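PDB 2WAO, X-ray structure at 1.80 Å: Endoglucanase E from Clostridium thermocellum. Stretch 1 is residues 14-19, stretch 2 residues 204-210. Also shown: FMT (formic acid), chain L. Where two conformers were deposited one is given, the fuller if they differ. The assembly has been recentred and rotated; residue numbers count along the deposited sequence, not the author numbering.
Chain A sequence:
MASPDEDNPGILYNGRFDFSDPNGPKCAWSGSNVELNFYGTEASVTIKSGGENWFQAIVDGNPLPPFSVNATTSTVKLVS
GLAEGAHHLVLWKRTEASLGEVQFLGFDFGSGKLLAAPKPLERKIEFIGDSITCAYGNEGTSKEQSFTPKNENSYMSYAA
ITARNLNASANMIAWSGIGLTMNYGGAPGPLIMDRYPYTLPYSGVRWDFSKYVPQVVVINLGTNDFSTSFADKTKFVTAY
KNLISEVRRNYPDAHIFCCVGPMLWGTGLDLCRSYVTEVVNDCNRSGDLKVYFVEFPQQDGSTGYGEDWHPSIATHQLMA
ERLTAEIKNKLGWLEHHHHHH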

# COMPACT_ATOMS: atom_id res chain seq x y z
N ASN A 14 11.84 1.81 -4.11
CA ASN A 14 11.14 1.24 -2.96
C ASN A 14 9.77 0.67 -3.36
O ASN A 14 8.83 1.41 -3.47
CB ASN A 14 10.90 2.31 -1.91
CG ASN A 14 12.19 2.81 -1.30
OD1 ASN A 14 13.12 2.03 -1.11
ND2 ASN A 14 12.26 4.12 -1.00
N GLY A 15 9.70 -0.63 -3.57
CA GLY A 15 8.49 -1.24 -4.07
C GLY A 15 8.85 -2.47 -4.88
O GLY A 15 10.04 -2.92 -4.91
N ARG A 16 7.83 -3.01 -5.51
CA ARG A 16 7.99 -4.05 -6.51
C ARG A 16 8.22 -3.39 -7.86
O ARG A 16 7.30 -2.81 -8.46
CB ARG A 16 6.78 -5.02 -6.56
CG ARG A 16 6.60 -5.82 -5.26
CD ARG A 16 5.49 -6.81 -5.47
NE ARG A 16 5.26 -7.67 -4.30
CZ ARG A 16 4.38 -8.66 -4.34
NH1 ARG A 16 3.71 -8.87 -5.47
NH2 ARG A 16 4.16 -9.43 -3.26
N PHE A 17 9.47 -3.43 -8.31
CA PHE A 17 9.81 -2.83 -9.61
C PHE A 17 10.23 -3.93 -10.61
O PHE A 17 10.82 -4.94 -10.20
CB PHE A 17 10.91 -1.76 -9.47
CG PHE A 17 10.43 -0.44 -8.93
CD1 PHE A 17 10.24 0.67 -9.78
CD2 PHE A 17 10.23 -0.27 -7.58
CE1 PHE A 17 9.81 1.92 -9.26
CE2 PHE A 17 9.77 0.97 -7.06
CZ PHE A 17 9.60 2.06 -7.89
N ASP A 18 9.90 -3.72 -11.89
CA ASP A 18 10.39 -4.52 -12.99
C ASP A 18 11.52 -3.74 -13.70
O ASP A 18 11.33 -2.59 -14.12
CB ASP A 18 9.22 -4.77 -13.94
CG ASP A 18 9.62 -5.44 -15.25
OD1 ASP A 18 10.52 -6.31 -15.28
OD2 ASP A 18 8.96 -5.12 -16.27
N PHE A 19 12.68 -4.38 -13.83
CA PHE A 19 13.84 -3.70 -14.45
C PHE A 19 14.16 -4.23 -15.86
O PHE A 19 15.24 -3.98 -16.40
CB PHE A 19 15.05 -3.83 -13.50
CG PHE A 19 14.86 -3.11 -12.18
CD1 PHE A 19 15.12 -1.74 -12.08
CD2 PHE A 19 14.43 -3.79 -11.03
CE1 PHE A 19 14.99 -1.05 -10.88
CE2 PHE A 19 14.28 -3.10 -9.80
CZ PHE A 19 14.56 -1.72 -9.74
N GLY A 204 1.33 -9.63 -16.20
CA GLY A 204 1.83 -10.98 -15.90
C GLY A 204 3.30 -11.07 -15.55
O GLY A 204 3.90 -12.12 -15.74
N VAL A 205 3.90 -9.97 -15.07
CA VAL A 205 5.34 -10.01 -14.67
C VAL A 205 5.39 -10.47 -13.21
O VAL A 205 4.91 -9.76 -12.34
CB VAL A 205 6.03 -8.66 -14.86
CG1 VAL A 205 7.49 -8.69 -14.29
CG2 VAL A 205 6.03 -8.28 -16.34
N ARG A 206 5.94 -11.66 -12.98
CA ARG A 206 5.99 -12.28 -11.65
C ARG A 206 7.04 -11.63 -10.77
O ARG A 206 8.14 -11.33 -11.24
CB ARG A 206 6.29 -13.76 -11.76
CG ARG A 206 5.09 -14.49 -12.30
CD ARG A 206 5.15 -15.98 -12.03
NE ARG A 206 3.82 -16.53 -12.29
CZ ARG A 206 2.99 -17.04 -11.38
NH1 ARG A 206 3.31 -17.14 -10.08
NH2 ARG A 206 1.82 -17.49 -11.81
N TRP A 207 6.69 -11.45 -9.50
CA TRP A 207 7.60 -10.92 -8.47
C TRP A 207 8.50 -12.00 -7.87
O TRP A 207 8.05 -13.13 -7.60
CB TRP A 207 6.74 -10.33 -7.32
CG TRP A 207 7.53 -9.86 -6.17
CD1 TRP A 207 7.45 -10.33 -4.88
CD2 TRP A 207 8.50 -8.79 -6.16
NE1 TRP A 207 8.31 -9.63 -4.09
CE2 TRP A 207 8.97 -8.68 -4.83
CE3 TRP A 207 9.03 -7.92 -7.15
CZ2 TRP A 207 9.95 -7.73 -4.43
CZ3 TRP A 207 10.00 -6.98 -6.78
CH2 TRP A 207 10.45 -6.89 -5.41
N ASP A 208 9.78 -11.68 -7.68
CA ASP A 208 10.71 -12.63 -7.06
C ASP A 208 10.69 -12.30 -5.57
O ASP A 208 11.16 -11.23 -5.15
CB ASP A 208 12.10 -12.48 -7.65
CG ASP A 208 13.12 -13.38 -6.97
OD1 ASP A 208 12.78 -14.13 -6.02
OD2 ASP A 208 14.27 -13.32 -7.42
N PHE A 209 10.05 -13.18 -4.79
CA PHE A 209 9.91 -12.94 -3.34
C PHE A 209 11.24 -12.89 -2.55
O PHE A 209 11.25 -12.44 -1.39
CB PHE A 209 8.90 -13.94 -2.73
CG PHE A 209 7.48 -13.58 -3.06
CD1 PHE A 209 6.76 -12.80 -2.18
CD2 PHE A 209 6.88 -14.02 -4.25
CE1 PHE A 209 5.44 -12.42 -2.45
CE2 PHE A 209 5.55 -13.64 -4.57
CZ PHE A 209 4.83 -12.84 -3.66
N SER A 210 12.35 -13.32 -3.14
CA SER A 210 13.61 -13.20 -2.40
C SER A 210 14.11 -11.76 -2.34
O SER A 210 14.97 -11.44 -1.51
CB SER A 210 14.71 -14.10 -2.99
OG SER A 210 15.17 -13.55 -4.21
C FMT L . 12.69 -1.41 -0.87
O1 FMT L . 11.86 -1.97 -1.61
O2 FMT L . 12.44 -0.60 0.04

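Residues 14-19 and 204-210 of Endoglucanase E lie far apart in sequence but pack side by side, burying 295 Å² in total. No hydrogen bond links them; the contact rests mainly on side chains, with the backbones held well apart at 7.2 Å between CA of Arg-16 and CA of Trp-207 and 7.6 Å between CA of Asp-18 and CA of Val-205. The two stretches run in roughly opposing senses, their end-to-end directions 133° apart.

Gly-204, at positive phi, leads in without touching stretch 1. Val-205 opens the contact: its CB points toward stretch 1, and CG1 lies 4.0 Å from OD1 of Asp-18, a van der Waals approach to a carboxylate oxygen already hydrogen-bonded to a residue flanking the stretches. Arg-206 points away and makes no contact.

Trp-207 is the centre of the interface. Its CB and that of Arg-16 each point toward the other stretch, and the extended arginine (m, t, t) lies over one face of the indole. The guanidinium of Arg-16 stacks flat, its plane 6° from that of the ring, with Arg-16 NE 3.5 Å from Trp-207 CD1. Arg-16 CZ sits 4.0 Å from the centroid of the Trp-207 five-membered ring, setting positive charge against pi electrons, while Arg-16 CG lies 3.6 Å from the centroid of the Trp-207 six-membered ring in a CH-pi contact. NH1 and NH2 are hydrogen-bonded elsewhere in the structure; a guanidinium donates in its own plane, so this is compatible with stacking through its face. The six-membered end of the indole also meets backbone, on the same side of its plane as Arg-16: CH2 of Trp-207 is 4.0 Å from O of Gly-15, and CZ3 of Trp-207 is 3.9 Å from N of Phe-17.

Asp-208 stays out of reach, its OD1 accepting a hydrogen bond from N of Ser-210 (3.0 Å). Phe-209 sets out sideways, yet its ring end comes nearer, bringing CE1 to 3.4 Å from NH2 of Arg-16, a close van der Waals approach oblique to the ring.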